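PDB 6RB7: putative N-acetylneuraminate lyase from [Ruminococcus] gnavus ATCC 29149, which belongs to the dihydrodipicolinate synthetase family, whose members fold as (beta/alpha)8 barrels, and forms an assembly of four such chains. Local coordinates for residues Y46-K51 against L301-V306; I55-V60 against R92-E97; I85-E90 against A305-L310. All blocks are in the same frame, centred on the assembly; numbering follows the deposited sequence. Where two conformers were deposited one is given.

Contact 1. Residues Y46-K51 against L301-V306; sequences YACYDK and LELGAV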
loop_
_atom_site.group_PDB
_atom_site.type_symbol
_atom_site.label_atom_id
_atom_site.label_comp_id
_atom_site.label_asym_id
_atom_site.label_seq_id
_atom_site.Cartn_x
_atom_site.Cartn_y
_atom_site.Cartn_z
ATOM N N TYR A 46 -1.400 -4.173 -30.237
ATOM C CA TYR A 46 0.001 -4.400 -29.819
ATOM C C TYR A 46 0.967 -3.539 -30.636
ATOM O O TYR A 46 0.665 -3.098 -31.767
ATOM C CB TYR A 46 0.364 -5.882 -29.951
ATOM C CG TYR A 46 -0.578 -6.796 -29.220
ATOM C CD1 TYR A 46 -0.883 -6.565 -27.888
ATOM C CD2 TYR A 46 -1.248 -7.828 -29.862
ATOM C CE1 TYR A 46 -1.775 -7.377 -27.209
ATOM C CE2 TYR A 46 -2.110 -8.662 -29.189
ATOM C CZ TYR A 46 -2.403 -8.424 -27.856
ATOM O OH TYR A 46 -3.262 -9.258 -27.166
ATOM N N ALA A 47 2.139 -3.311 -30.048
ATOM C CA ALA A 47 3.295 -2.719 -30.759
ATOM C C ALA A 47 3.788 -3.696 -31.810
ATOM O O ALA A 47 4.106 -4.832 -31.467
ATOM C CB ALA A 47 4.388 -2.306 -29.819
ATOM N N CYS A 48 3.877 -3.253 -33.062
ATOM C CA CYS A 48 4.329 -4.094 -34.193
ATOM C C CYS A 48 5.667 -3.546 -34.675
ATOM O O CYS A 48 5.705 -2.404 -35.227
ATOM C CB CYS A 48 3.315 -4.048 -35.315
ATOM S SG CYS A 48 1.692 -4.695 -34.851
ATOM N N TYR A 49 6.729 -4.327 -34.489
ATOM C CA TYR A 49 8.088 -3.901 -34.821
ATOM C C TYR A 49 8.663 -4.754 -35.946
ATOM O O TYR A 49 8.247 -5.879 -36.168
ATOM C CB TYR A 49 9.025 -3.985 -33.626
ATOM C CG TYR A 49 8.559 -3.254 -32.385
ATOM C CD1 TYR A 49 8.542 -1.876 -32.321
ATOM C CD2 TYR A 49 8.251 -3.977 -31.245
ATOM C CE1 TYR A 49 8.174 -1.212 -31.159
ATOM C CE2 TYR A 49 7.879 -3.324 -30.074
ATOM C CZ TYR A 49 7.880 -1.945 -30.030
ATOM O OH TYR A 49 7.475 -1.271 -28.901
ATOM N N ASP A 50 9.604 -4.125 -36.650
ATOM C CA ASP A 50 10.435 -4.843 -37.640
ATOM C C ASP A 50 11.591 -5.533 -36.901
ATOM O O ASP A 50 11.681 -5.481 -35.672
ATOM C CB ASP A 50 10.859 -3.880 -38.752
ATOM C CG ASP A 50 11.847 -2.791 -38.359
ATOM O OD1 ASP A 50 12.499 -2.911 -37.257
ATOM O OD2 ASP A 50 11.912 -1.775 -39.116
ATOM N N LYS A 51 12.503 -6.167 -37.650
ATOM C CA LYS A 51 13.589 -6.951 -37.026
ATOM C C LYS A 51 14.612 -6.036 -36.353
ATOM O O LYS A 51 15.297 -6.553 -35.477
ATOM C CB LYS A 51 14.274 -7.843 -38.070
ATOM C CG LYS A 51 13.371 -8.983 -38.540
ATOM C CD LYS A 51 13.027 -9.985 -37.438
ATOM C CE LYS A 51 11.683 -10.661 -37.609
ATOM N NZ LYS A 51 11.715 -12.023 -37.033
ATOM N N LEU A 301 1.351 -14.288 -37.897
ATOM C CA LEU A 301 1.617 -12.838 -37.847
ATOM C C LEU A 301 3.019 -12.618 -37.285
ATOM O O LEU A 301 3.404 -13.296 -36.323
ATOM C CB LEU A 301 0.582 -12.171 -36.944
ATOM C CG LEU A 301 -0.823 -12.019 -37.510
ATOM C CD1 LEU A 301 -1.779 -11.556 -36.407
ATOM C CD2 LEU A 301 -0.839 -11.016 -38.667
ATOM N N GLU A 302 3.735 -11.649 -37.841
ATOM C CA GLU A 302 5.099 -11.261 -37.419
ATOM C C GLU A 302 5.015 -9.874 -36.789
ATOM O O GLU A 302 4.895 -8.891 -37.552
ATOM C CB GLU A 302 6.043 -11.255 -38.618
ATOM C CG GLU A 302 6.287 -12.638 -39.168
ATOM C CD GLU A 302 7.349 -13.444 -38.449
ATOM O OE1 GLU A 302 7.689 -14.541 -38.948
ATOM O OE2 GLU A 302 7.822 -13.018 -37.387
ATOM N N LEU A 303 5.003 -9.798 -35.459
ATOM C CA LEU A 303 4.792 -8.517 -34.730
ATOM C C LEU A 303 6.110 -8.033 -34.132
ATOM O O LEU A 303 6.114 -6.976 -33.478
ATOM C CB LEU A 303 3.779 -8.669 -33.590
ATOM C CG LEU A 303 2.304 -8.732 -33.968
ATOM C CD1 LEU A 303 1.973 -10.125 -34.470
ATOM C CD2 LEU A 303 1.445 -8.374 -32.752
ATOM N N GLY A 304 7.184 -8.798 -34.278
ATOM C CA GLY A 304 8.460 -8.413 -33.662
ATOM C C GLY A 304 8.490 -8.740 -32.181
ATOM O O GLY A 304 7.677 -9.517 -31.683
ATOM N N ALA A 305 9.492 -8.199 -31.544
ATOM C CA ALA A 305 9.837 -8.469 -30.135
ATOM C C ALA A 305 9.046 -7.483 -29.273
ATOM O O ALA A 305 8.142 -6.793 -29.768
ATOM C CB ALA A 305 11.317 -8.240 -29.961
ATOM N N VAL A 306 9.377 -7.426 -28.005
ATOM C CA VAL A 306 8.906 -6.327 -27.139
ATOM C C VAL A 306 10.070 -5.362 -26.939
ATOM O O VAL A 306 11.257 -5.760 -27.023
ATOM C CB VAL A 306 8.361 -6.814 -25.778
ATOM C CG1 VAL A 306 7.028 -7.515 -25.963
ATOM C CG2 VAL A 306 9.350 -7.651 -25.009
HETATM O O HOH W 1 5.636 -6.212 -37.243
HETATM O O HOH W 2 11.499 -6.852 -33.195
#

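Contact 2. Residues I55-V60 against R92-E97; sequences ISPEGV and RKIVLE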
loop_
_atom_site.group_PDB
_atom_site.type_symbol
_atom_site.label_atom_id
_atom_site.label_comp_id
_atom_site.label_asym_id
_atom_site.label_seq_id
_atom_site.Cartn_x
_atom_site.Cartn_y
_atom_site.Cartn_z
ATOM N N ILE A 55 9.063 0.688 -35.468
ATOM C CA ILE A 55 7.645 0.435 -35.819
ATOM C C ILE A 55 7.617 -0.039 -37.271
ATOM O O ILE A 55 8.284 0.589 -38.143
ATOM C CB ILE A 55 6.742 1.666 -35.599
ATOM C CG1 ILE A 55 6.638 2.029 -34.108
ATOM C CG2 ILE A 55 5.383 1.413 -36.207
ATOM C CD1 ILE A 55 6.069 0.963 -33.260
ATOM N N SER A 56 6.904 -1.125 -37.516
ATOM C CA SER A 56 6.719 -1.701 -38.869
ATOM C C SER A 56 5.380 -1.252 -39.433
ATOM O O SER A 56 4.318 -1.752 -39.023
ATOM C CB SER A 56 6.811 -3.196 -38.803
ATOM O OG SER A 56 6.507 -3.746 -40.076
ATOM N N PRO A 57 5.350 -0.384 -40.460
ATOM C CA PRO A 57 4.082 -0.067 -41.124
ATOM C C PRO A 57 3.348 -1.324 -41.609
ATOM O O PRO A 57 2.127 -1.452 -41.400
ATOM C CB PRO A 57 4.513 0.853 -42.270
ATOM C CG PRO A 57 5.737 1.528 -41.710
ATOM C CD PRO A 57 6.476 0.425 -40.972
ATOM N N GLU A 58 4.058 -2.255 -42.253
ATOM C CA GLU A 58 3.437 -3.499 -42.775
ATOM C C GLU A 58 2.917 -4.357 -41.609
ATOM O O GLU A 58 1.817 -4.930 -41.745
ATOM C CB GLU A 58 4.452 -4.267 -43.633
ATOM C CG GLU A 58 5.010 -3.395 -44.760
ATOM C CD GLU A 58 6.381 -2.738 -44.571
ATOM O OE1 GLU A 58 6.648 -2.009 -43.526
ATOM O OE2 GLU A 58 7.200 -2.943 -45.494
ATOM N N GLY A 59 3.652 -4.430 -40.505
ATOM C CA GLY A 59 3.214 -5.170 -39.305
ATOM C C GLY A 59 1.964 -4.582 -38.715
ATOM O O GLY A 59 1.028 -5.328 -38.380
ATOM N N VAL A 60 1.921 -3.255 -38.611
ATOM C CA VAL A 60 0.717 -2.557 -38.078
ATOM C C VAL A 60 -0.482 -2.849 -38.992
ATOM O O VAL A 60 -1.585 -3.166 -38.508
ATOM C CB VAL A 60 0.960 -1.051 -37.910
ATOM C CG1 VAL A 60 -0.350 -0.326 -37.591
ATOM C CG2 VAL A 60 2.029 -0.729 -36.892
ATOM N N ARG A 92 4.336 6.613 -32.346
ATOM C CA ARG A 92 2.886 6.502 -32.097
ATOM C C ARG A 92 2.097 7.072 -33.281
ATOM O O ARG A 92 0.994 6.546 -33.590
ATOM C CB ARG A 92 2.546 7.154 -30.763
ATOM C CG ARG A 92 3.102 6.313 -29.620
ATOM C CD ARG A 92 3.049 7.013 -28.276
ATOM N NE ARG A 92 1.718 7.158 -27.738
ATOM C CZ ARG A 92 1.463 7.552 -26.488
ATOM N NH1 ARG A 92 2.473 7.859 -25.688
ATOM N NH2 ARG A 92 0.202 7.611 -26.073
ATOM N N LYS A 93 2.595 8.111 -33.925
ATOM C CA LYS A 93 1.955 8.632 -35.144
ATOM C C LYS A 93 1.998 7.581 -36.251
ATOM O O LYS A 93 0.958 7.355 -36.893
ATOM C CB LYS A 93 2.665 9.894 -35.618
ATOM C CG LYS A 93 2.382 11.111 -34.773
ATOM C CD LYS A 93 3.080 12.335 -35.335
ATOM C CE LYS A 93 2.808 13.591 -34.551
ATOM N NZ LYS A 93 3.585 14.739 -35.108
ATOM N N ILE A 94 3.140 6.931 -36.442
ATOM C CA ILE A 94 3.284 5.892 -37.489
ATOM C C ILE A 94 2.297 4.747 -37.211
ATOM O O ILE A 94 1.600 4.297 -38.131
ATOM C CB ILE A 94 4.733 5.436 -37.612
ATOM C CG1 ILE A 94 5.577 6.615 -38.152
ATOM C CG2 ILE A 94 4.816 4.199 -38.504
ATOM C CD1 ILE A 94 7.037 6.392 -38.048
ATOM N N VAL A 95 2.176 4.317 -35.954
ATOM C CA VAL A 95 1.221 3.237 -35.658
ATOM C C VAL A 95 -0.185 3.670 -36.078
ATOM O O VAL A 95 -0.886 2.920 -36.781
ATOM C CB VAL A 95 1.266 2.839 -34.164
ATOM C CG1 VAL A 95 0.123 1.932 -33.816
ATOM C CG2 VAL A 95 2.614 2.223 -33.805
ATOM N N LEU A 96 -0.636 4.835 -35.615
ATOM C CA LEU A 96 -2.044 5.217 -35.825
ATOM C C LEU A 96 -2.303 5.454 -37.335
ATOM O O LEU A 96 -3.357 5.050 -37.808
ATOM C CB LEU A 96 -2.409 6.430 -34.987
ATOM C CG LEU A 96 -3.865 6.842 -35.084
ATOM C CD1 LEU A 96 -4.794 5.737 -34.524
ATOM C CD2 LEU A 96 -4.077 8.137 -34.324
ATOM N N GLU A 97 -1.354 6.054 -38.029
ATOM C CA GLU A 97 -1.507 6.259 -39.492
ATOM C C GLU A 97 -1.734 4.923 -40.184
ATOM O O GLU A 97 -2.596 4.858 -41.062
ATOM C CB GLU A 97 -0.273 6.976 -40.033
ATOM C CG GLU A 97 -0.252 8.416 -39.636
ATOM C CD GLU A 97 1.068 9.140 -39.879
ATOM O OE1 GLU A 97 2.003 8.522 -40.411
ATOM O OE2 GLU A 97 1.181 10.316 -39.476
#

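Contact 3. Residues I85-E90 against A305-L310; sequences IYQSVE and AVREPL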
loop_
_atom_site.group_PDB
_atom_site.type_symbol
_atom_site.label_atom_id
_atom_site.label_comp_id
_atom_site.label_asym_id
_atom_site.label_seq_id
_atom_site.Cartn_x
_atom_site.Cartn_y
_atom_site.Cartn_z
ATOM N N ILE A 85 4.461 3.599 -23.340
ATOM C CA ILE A 85 5.456 4.132 -22.373
ATOM C C ILE A 85 6.817 4.188 -23.073
ATOM O O ILE A 85 7.619 5.038 -22.778
ATOM C CB ILE A 85 5.469 3.205 -21.124
ATOM C CG1 ILE A 85 4.105 3.251 -20.430
ATOM C CG2 ILE A 85 6.605 3.561 -20.153
ATOM C CD1 ILE A 85 3.779 4.598 -19.875
ATOM N N TYR A 86 7.083 3.238 -23.968
ATOM C CA TYR A 86 8.404 2.985 -24.562
ATOM C C TYR A 86 8.536 3.573 -25.974
ATOM O O TYR A 86 9.564 3.333 -26.636
ATOM C CB TYR A 86 8.705 1.495 -24.566
ATOM C CG TYR A 86 8.498 0.853 -23.218
ATOM C CD1 TYR A 86 9.202 1.308 -22.110
ATOM C CD2 TYR A 86 7.528 -0.102 -23.013
ATOM C CE1 TYR A 86 8.988 0.793 -20.854
ATOM C CE2 TYR A 86 7.344 -0.668 -21.772
ATOM C CZ TYR A 86 8.052 -0.211 -20.675
ATOM O OH TYR A 86 7.800 -0.719 -19.425
ATOM N N GLN A 87 7.531 4.320 -26.434
ATOM C CA GLN A 87 7.478 4.803 -27.827
ATOM C C GLN A 87 7.633 6.311 -27.855
ATOM O O GLN A 87 7.250 6.973 -26.882
ATOM C CB GLN A 87 6.212 4.337 -28.527
ATOM C CG GLN A 87 6.343 2.860 -28.852
ATOM C CD GLN A 87 5.108 2.268 -29.469
ATOM O OE1 GLN A 87 4.126 2.974 -29.698
ATOM N NE2 GLN A 87 5.159 0.976 -29.755
ATOM N N SER A 88 8.202 6.809 -28.943
ATOM C CA SER A 88 8.265 8.247 -29.233
ATOM C C SER A 88 6.925 8.721 -29.790
ATOM O O SER A 88 6.085 7.899 -30.240
ATOM C CB SER A 88 9.393 8.512 -30.195
ATOM O OG SER A 88 9.107 7.971 -31.456
ATOM N N VAL A 89 6.760 10.033 -29.829
ATOM C CA VAL A 89 5.604 10.648 -30.530
ATOM C C VAL A 89 5.599 10.155 -31.971
ATOM O O VAL A 89 4.544 9.758 -32.474
ATOM C CB VAL A 89 5.660 12.171 -30.397
ATOM C CG1 VAL A 89 4.715 12.833 -31.350
ATOM C CG2 VAL A 89 5.385 12.593 -28.942
ATOM N N GLU A 90 6.743 10.191 -32.647
ATOM C CA GLU A 90 6.805 9.761 -34.078
ATOM C C GLU A 90 6.389 8.293 -34.212
ATOM O O GLU A 90 5.595 7.999 -35.101
ATOM C CB GLU A 90 8.203 10.037 -34.619
ATOM C CG GLU A 90 8.372 9.575 -36.046
ATOM C CD GLU A 90 7.787 10.502 -37.105
ATOM O OE1 GLU A 90 7.068 11.505 -36.754
ATOM O OE2 GLU A 90 8.090 10.250 -38.302
ATOM N N ALA A 305 9.492 -8.199 -31.544
ATOM C CA ALA A 305 9.837 -8.469 -30.135
ATOM C C ALA A 305 9.046 -7.483 -29.273
ATOM O O ALA A 305 8.142 -6.793 -29.768
ATOM C CB ALA A 305 11.317 -8.240 -29.961
ATOM N N VAL A 306 9.377 -7.426 -28.005
ATOM C CA VAL A 306 8.906 -6.327 -27.139
ATOM C C VAL A 306 10.070 -5.362 -26.939
ATOM O O VAL A 306 11.257 -5.760 -27.023
ATOM C CB VAL A 306 8.361 -6.814 -25.778
ATOM C CG1 VAL A 306 7.028 -7.515 -25.963
ATOM C CG2 VAL A 306 9.350 -7.651 -25.009
ATOM N N ARG A 307 9.739 -4.102 -26.701
ATOM C CA ARG A 307 10.795 -3.066 -26.572
ATOM C C ARG A 307 11.389 -3.087 -25.168
ATOM O O ARG A 307 10.651 -3.053 -24.172
ATOM C CB ARG A 307 10.242 -1.696 -26.934
ATOM C CG ARG A 307 11.305 -0.605 -26.861
ATOM C CD ARG A 307 10.878 0.670 -27.565
ATOM N NE ARG A 307 10.955 0.474 -29.011
ATOM C CZ ARG A 307 10.644 1.444 -29.865
ATOM N NH1 ARG A 307 10.177 2.590 -29.412
ATOM N NH2 ARG A 307 10.747 1.237 -31.174
ATOM N N GLU A 308 12.721 -3.066 -25.097
ATOM C CA GLU A 308 13.437 -2.969 -23.807
ATOM C C GLU A 308 13.046 -1.664 -23.143
ATOM O O GLU A 308 13.029 -0.616 -23.786
ATOM C CB GLU A 308 14.941 -3.082 -24.034
ATOM C CG GLU A 308 15.345 -4.499 -24.411
ATOM C CD GLU A 308 16.804 -4.885 -24.235
ATOM O OE1 GLU A 308 17.442 -4.414 -23.276
ATOM O OE2 GLU A 308 17.287 -5.693 -25.054
ATOM N N PRO A 309 12.780 -1.626 -21.818
ATOM C CA PRO A 309 13.136 -2.711 -20.903
ATOM C C PRO A 309 12.234 -3.927 -20.706
ATOM O O PRO A 309 12.564 -4.767 -19.864
ATOM C CB PRO A 309 13.257 -1.943 -19.577
ATOM C CG PRO A 309 12.201 -0.841 -19.712
ATOM C CD PRO A 309 12.367 -0.398 -21.146
ATOM N N LEU A 310 11.157 -4.045 -21.444
ATOM C CA LEU A 310 10.334 -5.267 -21.304
ATOM C C LEU A 310 11.235 -6.451 -21.637
ATOM O O LEU A 310 11.973 -6.412 -22.634
ATOM C CB LEU A 310 9.139 -5.225 -22.233
ATOM C CG LEU A 310 8.135 -4.115 -21.957
ATOM C CD1 LEU A 310 7.017 -4.207 -22.980
ATOM C CD2 LEU A 310 7.598 -4.226 -20.535
#

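Contact 1. Residues Y46-K51 against L301-V306
Where Cys48 and Tyr49 pass Leu303 and Gly304, two loops run at 101° to one another, close enough to leave 4.5 Å between the CA atoms of Cys48 and Leu303. The loops meet at this steep angle instead of pairing side by side, and a single direct hydrogen bond joins them: Tyr49 N donates to Leu303 O at 2.9 Å, nearly straight at 173°, arriving above the carbonyl plane instead of along a lone pair. The same oxygen receives a CA-H...O contact from Cys48 CA. Gly304, with positive phi and no side chain, brings its CA close to Tyr49 O, which also accepts a hydrogen bond from a water that donates to Glu302 O as well. A second water accepts from Ala305 N and donates to Asp50 O, so solvent extends the joint beyond the direct bond.

The junction sits at the C-terminal end of the strands of the (beta/alpha)8 barrel. The 46-51 loop follows strand 41-43, while 301-306 leads out of helix 287-299 toward the last helix.

Tyr49 has CG beside its backbone N (chi1 -54°), which sets the ring next to the incoming loop. Ala305 O meets the ring edge in its plane, 3.2 Å from Tyr49 CD2, and the hydroxyl goes on to bond Glu83. Leu303 enters from the other loop. In the conformer modelled here, its CD2 lies 3.9 Å from Tyr46 CB, the two side chains meeting at a slant, and its CG rests near Cys48 SG. Tyr46 turns its hydroxyl to Gly242 O. Toward solvent, OE1 of Glu302 pairs with Lys296, and Lys51, not close enough for a salt bridge, probably adds only a longer-range attraction.

Contact 2. Residues I55-V60 against R92-E97
Ile55 and Ile94 hold almost the same first torsion (chi1 -66° and -67°), and in both this places CG2 anti to the backbone N. The two methyl groups meet at 3.7 Å, CG2 of Ile55 to CG2 of Ile94, as the side chains slide past each other in opposite directions. Ile55 then reaches across Val95 at about a right angle: its CD1 comes within 3.7 Å of Val95 CG2, and its CG2 and CG1 are nearly as near to the same methyl. Three carbons of Ile55 therefore pack round one methyl of Val95.

These are the neighbouring helices 57-70 and 89-103, packed side by side round the outside of the (beta/alpha)8 barrel. The first is capped by Ser56, just ahead of it, whose OG accepts from Gly59 N at 3.0 Å; Ile55 therefore works from the loop before the helix, and Val60 from its first turn. With chi1 170°, Val60 directs CG1 at the backbone of the partner helix, 3.4 Å from Val95 O. Pro57 CG touches the flank of Ile94 more loosely, and Val60 continues onto Asn98 and Val99 further along helix 89-103.

Contact 3. Residues I85-E90 against A305-L310
Tyr86, its ring packed against Pro309 and Leu310 and its backbone carbonyl bonded by Arg307, joins the 85-90 segment to the loop that precedes helix 317-335 in a mixed apolar and polar contact. The contact is wholly buried. Arg307 NH1 donates to Tyr86 O at 2.9 Å and 167°, and the oxygen sits in the guanidinium plane, at its edge. Seen from the carbonyl, the donor is tilted from the plane of the C=O group. The arginine leaves its backbone with CG anti to N and bends only at chi3 (-75°), so that the head turns toward Tyr86 O while Arg307 CD lies 3.8 Å from Tyr86 CB. NH1 also forms a salt bridge with Asp91, and NH2 bonds Gly53 O; three partners for two nitrogens should hold the head in one rotation, and the salt bridge to Asp91 probably balances its charge.

In the (beta/alpha)8 barrel this is one link between the 3-10 turn that ends in Tyr86, just before helix 89-103, and the loop after helix 287-299. It also lies against a neighbouring subunit: Asn117 of that subunit donates to the same Tyr86 O, and Thr118 of that subunit packs on Pro309.

Both apolar partners approach the Tyr86 ring obliquely. Pro309, which follows a cis peptide bond, brings its CD within 3.6 Å of Tyr86 CE1. Leu310 comes to the other side of the ring system, its side chain at about a right angle to the tyrosine, with Leu310 CG 3.5 Å from Tyr86 CE2 and Leu310 CD2 3.7 Å from Tyr86 OH. Within its own segment, Ile85 CG2 lies over one ring face, offset toward the rim.

How the contacts relate
From the N terminus, the loop after strand 41-43 reaches contact 1 first, which joins residues 46-51 to 301-306 and so closes nearly the whole barrel into one long loop. Contact 2 lies within that span, a short closure between helices 57-70 and 89-103. Contact 3 starts at 85-90, between the two segments of contact 2, and ends far downstream, so these two cross; it shares Ala305 and Val306 with contact 1. Gln87, in the conformer given, touches Ala47, Ile55 and Arg92, where the three contacts meet, while a backbone bond from Ser56 N to Cys48 O probably couples contacts 1 and 2. Together they tie the first two barrel helices to the loop before the last helix.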